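EmGH1 (Erythrobacter marinus, PDB 5Z87) probably hydrolyses beta-glucosidic bonds, as a glycoside hydrolase of family 3, releasing glucose from the ends of sugar chains. Local coordinates at residues 247-257 / 279-287. Residues are numbered along the deposited sequence; the frame is centred on the assembly and turned at random.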
# COMPACT_ATOMS: atom_id res chain seq x y z
N PHE A 247 -3.31 -3.51 13.13
CA PHE A 247 -2.08 -4.13 13.63
C PHE A 247 -1.04 -4.36 12.52
O PHE A 247 0.10 -4.68 12.85
CB PHE A 247 -2.30 -5.48 14.34
CG PHE A 247 -2.93 -5.38 15.70
CD1 PHE A 247 -4.32 -5.38 15.84
CD2 PHE A 247 -2.14 -5.33 16.85
CE1 PHE A 247 -4.92 -5.31 17.10
CE2 PHE A 247 -2.71 -5.25 18.11
CZ PHE A 247 -4.11 -5.24 18.24
N ALA A 248 -1.38 -4.23 11.24
CA ALA A 248 -0.46 -4.64 10.18
C ALA A 248 0.69 -3.63 10.04
O ALA A 248 0.54 -2.46 10.38
CB ALA A 248 -1.19 -4.80 8.84
N PRO A 249 1.83 -4.07 9.52
CA PRO A 249 2.98 -3.17 9.42
C PRO A 249 2.67 -1.98 8.55
O PRO A 249 1.82 -2.02 7.66
CB PRO A 249 4.08 -4.04 8.79
CG PRO A 249 3.69 -5.44 9.18
CD PRO A 249 2.17 -5.44 9.09
N SER A 250 3.41 -0.91 8.81
CA SER A 250 3.40 0.29 7.99
C SER A 250 4.74 0.39 7.28
O SER A 250 5.77 -0.00 7.83
CB SER A 250 3.16 1.54 8.84
OG SER A 250 1.96 1.39 9.57
N HIS A 251 4.70 0.90 6.05
CA HIS A 251 5.89 1.11 5.23
C HIS A 251 6.06 2.61 5.09
O HIS A 251 5.42 3.24 4.24
CB HIS A 251 5.77 0.40 3.89
CG HIS A 251 5.66 -1.09 4.00
ND1 HIS A 251 6.60 -1.94 3.47
CD2 HIS A 251 4.74 -1.87 4.62
CE1 HIS A 251 6.25 -3.19 3.74
NE2 HIS A 251 5.13 -3.17 4.43
N ILE A 252 6.92 3.18 5.93
CA ILE A 252 7.10 4.62 6.03
C ILE A 252 8.59 4.90 5.99
O ILE A 252 9.34 4.42 6.85
CB ILE A 252 6.46 5.17 7.32
CG1 ILE A 252 5.01 4.69 7.44
CG2 ILE A 252 6.51 6.70 7.34
CD1 ILE A 252 4.30 5.12 8.73
N GLY A 253 9.04 5.63 4.98
CA GLY A 253 10.41 6.09 4.90
C GLY A 253 10.66 7.21 5.90
O GLY A 253 9.72 7.82 6.43
N PRO A 254 11.94 7.51 6.17
CA PRO A 254 12.25 8.54 7.18
C PRO A 254 11.82 9.95 6.77
O PRO A 254 11.40 10.72 7.64
CB PRO A 254 13.77 8.44 7.34
CG PRO A 254 14.25 7.71 6.10
CD PRO A 254 13.14 6.77 5.75
N VAL A 255 11.88 10.30 5.49
CA VAL A 255 11.44 11.64 5.11
C VAL A 255 9.92 11.74 5.16
O VAL A 255 9.36 12.71 5.68
CB VAL A 255 11.99 12.01 3.72
CG1 VAL A 255 11.50 13.37 3.31
CG2 VAL A 255 13.51 11.97 3.74
N GLU A 256 9.23 10.72 4.64
CA GLU A 256 7.78 10.62 4.80
C GLU A 256 7.39 10.72 6.28
O GLU A 256 6.51 11.49 6.66
CB GLU A 256 7.30 9.31 4.19
CG GLU A 256 5.80 9.06 4.33
CD GLU A 256 5.38 7.66 3.91
OE1 GLU A 256 6.27 6.81 3.74
OE2 GLU A 256 4.17 7.40 3.74
N MET A 257 8.09 9.97 7.14
CA MET A 257 7.79 10.01 8.58
C MET A 257 7.94 11.42 9.14
O MET A 257 7.09 11.88 9.91
CB MET A 257 8.71 9.04 9.32
CG MET A 257 8.57 9.10 10.82
SD MET A 257 7.03 8.43 11.47
CE MET A 257 7.25 6.68 11.22
N ALA A 279 2.30 4.81 22.37
CA ALA A 279 2.96 4.19 21.23
C ALA A 279 1.98 3.31 20.45
O ALA A 279 0.87 3.03 20.90
CB ALA A 279 4.18 3.37 21.68
N SER A 280 2.43 2.83 19.30
CA SER A 280 1.59 2.13 18.33
C SER A 280 1.70 0.61 18.42
O SER A 280 2.76 0.06 18.73
CB SER A 280 1.96 2.60 16.91
OG SER A 280 1.43 1.74 15.92
N HIS A 281 0.58 -0.07 18.13
CA HIS A 281 0.56 -1.53 18.00
C HIS A 281 1.64 -2.04 17.06
O HIS A 281 2.19 -3.14 17.25
CB HIS A 281 -0.78 -2.01 17.43
CG HIS A 281 -1.94 -1.95 18.38
ND1 HIS A 281 -1.80 -1.96 19.75
CD2 HIS A 281 -3.28 -1.91 18.14
CE1 HIS A 281 -3.00 -1.91 20.31
NE2 HIS A 281 -3.91 -1.88 19.36
N GLY A 282 1.90 -1.30 15.99
CA GLY A 282 2.50 -1.86 14.80
C GLY A 282 4.02 -1.79 14.78
O GLY A 282 4.68 -1.39 15.74
N GLU A 283 4.56 -2.22 13.64
CA GLU A 283 5.99 -2.23 13.34
C GLU A 283 6.23 -1.46 12.05
O GLU A 283 5.35 -1.36 11.19
CB GLU A 283 6.49 -3.67 13.17
CG GLU A 283 5.93 -4.29 11.88
CD GLU A 283 6.89 -5.22 11.15
OE1 GLU A 283 7.51 -4.75 10.19
OE2 GLU A 283 6.95 -6.43 11.47
N ILE A 284 7.44 -0.93 11.92
CA ILE A 284 7.92 -0.35 10.67
C ILE A 284 9.24 -1.03 10.32
O ILE A 284 10.19 -0.98 11.11
CB ILE A 284 8.11 1.17 10.76
CG1 ILE A 284 6.77 1.83 11.09
CG2 ILE A 284 8.75 1.72 9.48
CD1 ILE A 284 6.90 3.23 11.54
N ASP A 285 9.28 -1.69 9.16
CA ASP A 285 10.49 -2.37 8.71
C ASP A 285 11.01 -3.34 9.78
O ASP A 285 12.21 -3.46 10.00
CB ASP A 285 11.57 -1.36 8.32
CG ASP A 285 12.54 -1.91 7.28
OD1 ASP A 285 12.12 -2.77 6.48
OD2 ASP A 285 13.72 -1.48 7.27
N GLY A 286 10.08 -4.01 10.46
CA GLY A 286 10.41 -5.00 11.46
C GLY A 286 10.64 -4.49 12.88
O GLY A 286 10.90 -5.30 13.77
N VAL A 287 10.54 -3.19 13.13
CA VAL A 287 10.80 -2.63 14.45
C VAL A 287 9.45 -2.32 15.11
O VAL A 287 8.77 -1.38 14.67
CB VAL A 287 11.66 -1.35 14.39
CG1 VAL A 287 11.85 -0.79 15.79
CG2 VAL A 287 13.00 -1.63 13.75
O HOH W 1 2.65 -4.51 12.51
O HOH W 2 7.43 -2.16 7.00
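Phe247 and His281 have matching first torsions, chi1 -73° in both, which set each CG anti to the carbonyl carbon and swing the rings together; their differing chi2 angles then bring the planes parallel. The rings lie almost flat on each other in an offset stack, centroids of Phe247 and His281 4.1 Å apart and planes at 4°, with Phe247 CE2 over the imidazole 3.4 Å from His281 CD2. His281 ND1 is hydrogen-bonded to Asp316 OD2, which should hold the rotation of the imidazole, and Tyr238 meets that ring at a steep angle.

Further along, the backbones run side by side. Ser250 N gives a nearly straight bond to Glu283 O, at 3.1 Å, while one water bridges Phe247 O to Glu283 N and another bridges Ser250 O to Asp285 N. Chi1 of 69° sets Glu283 CG between the backbone N and the carbonyl carbon, 3.6 Å from Pro249 CB; the bend at chi2 then carries the carboxylate back, and OE1 takes a hydrogen bond from Gly286 N, 2.7 Å away and above the carboxylate plane. OE1 also forms a salt bridge with Lys643 of the second subunit. Were Glu283 replaced by an alanine, that lysine is likely to lose its countercharge, Gly286 N its side-chain acceptor and Pro249 the chain packed against its ring.

At the far end Met257 CE presses tightly against Ile284 CD1, 3.5 Å away; Ile252 CD1 approaches the same methyl at 4.3 Å.

Ile284 to Val287 form a type I' turn, the tip of a short beta hairpin. The loops after strands 229-235 and 276-279 of the TIM-barrel-like domain thus pack together, carrying His281 into the pocket occupied by dithiothreitol.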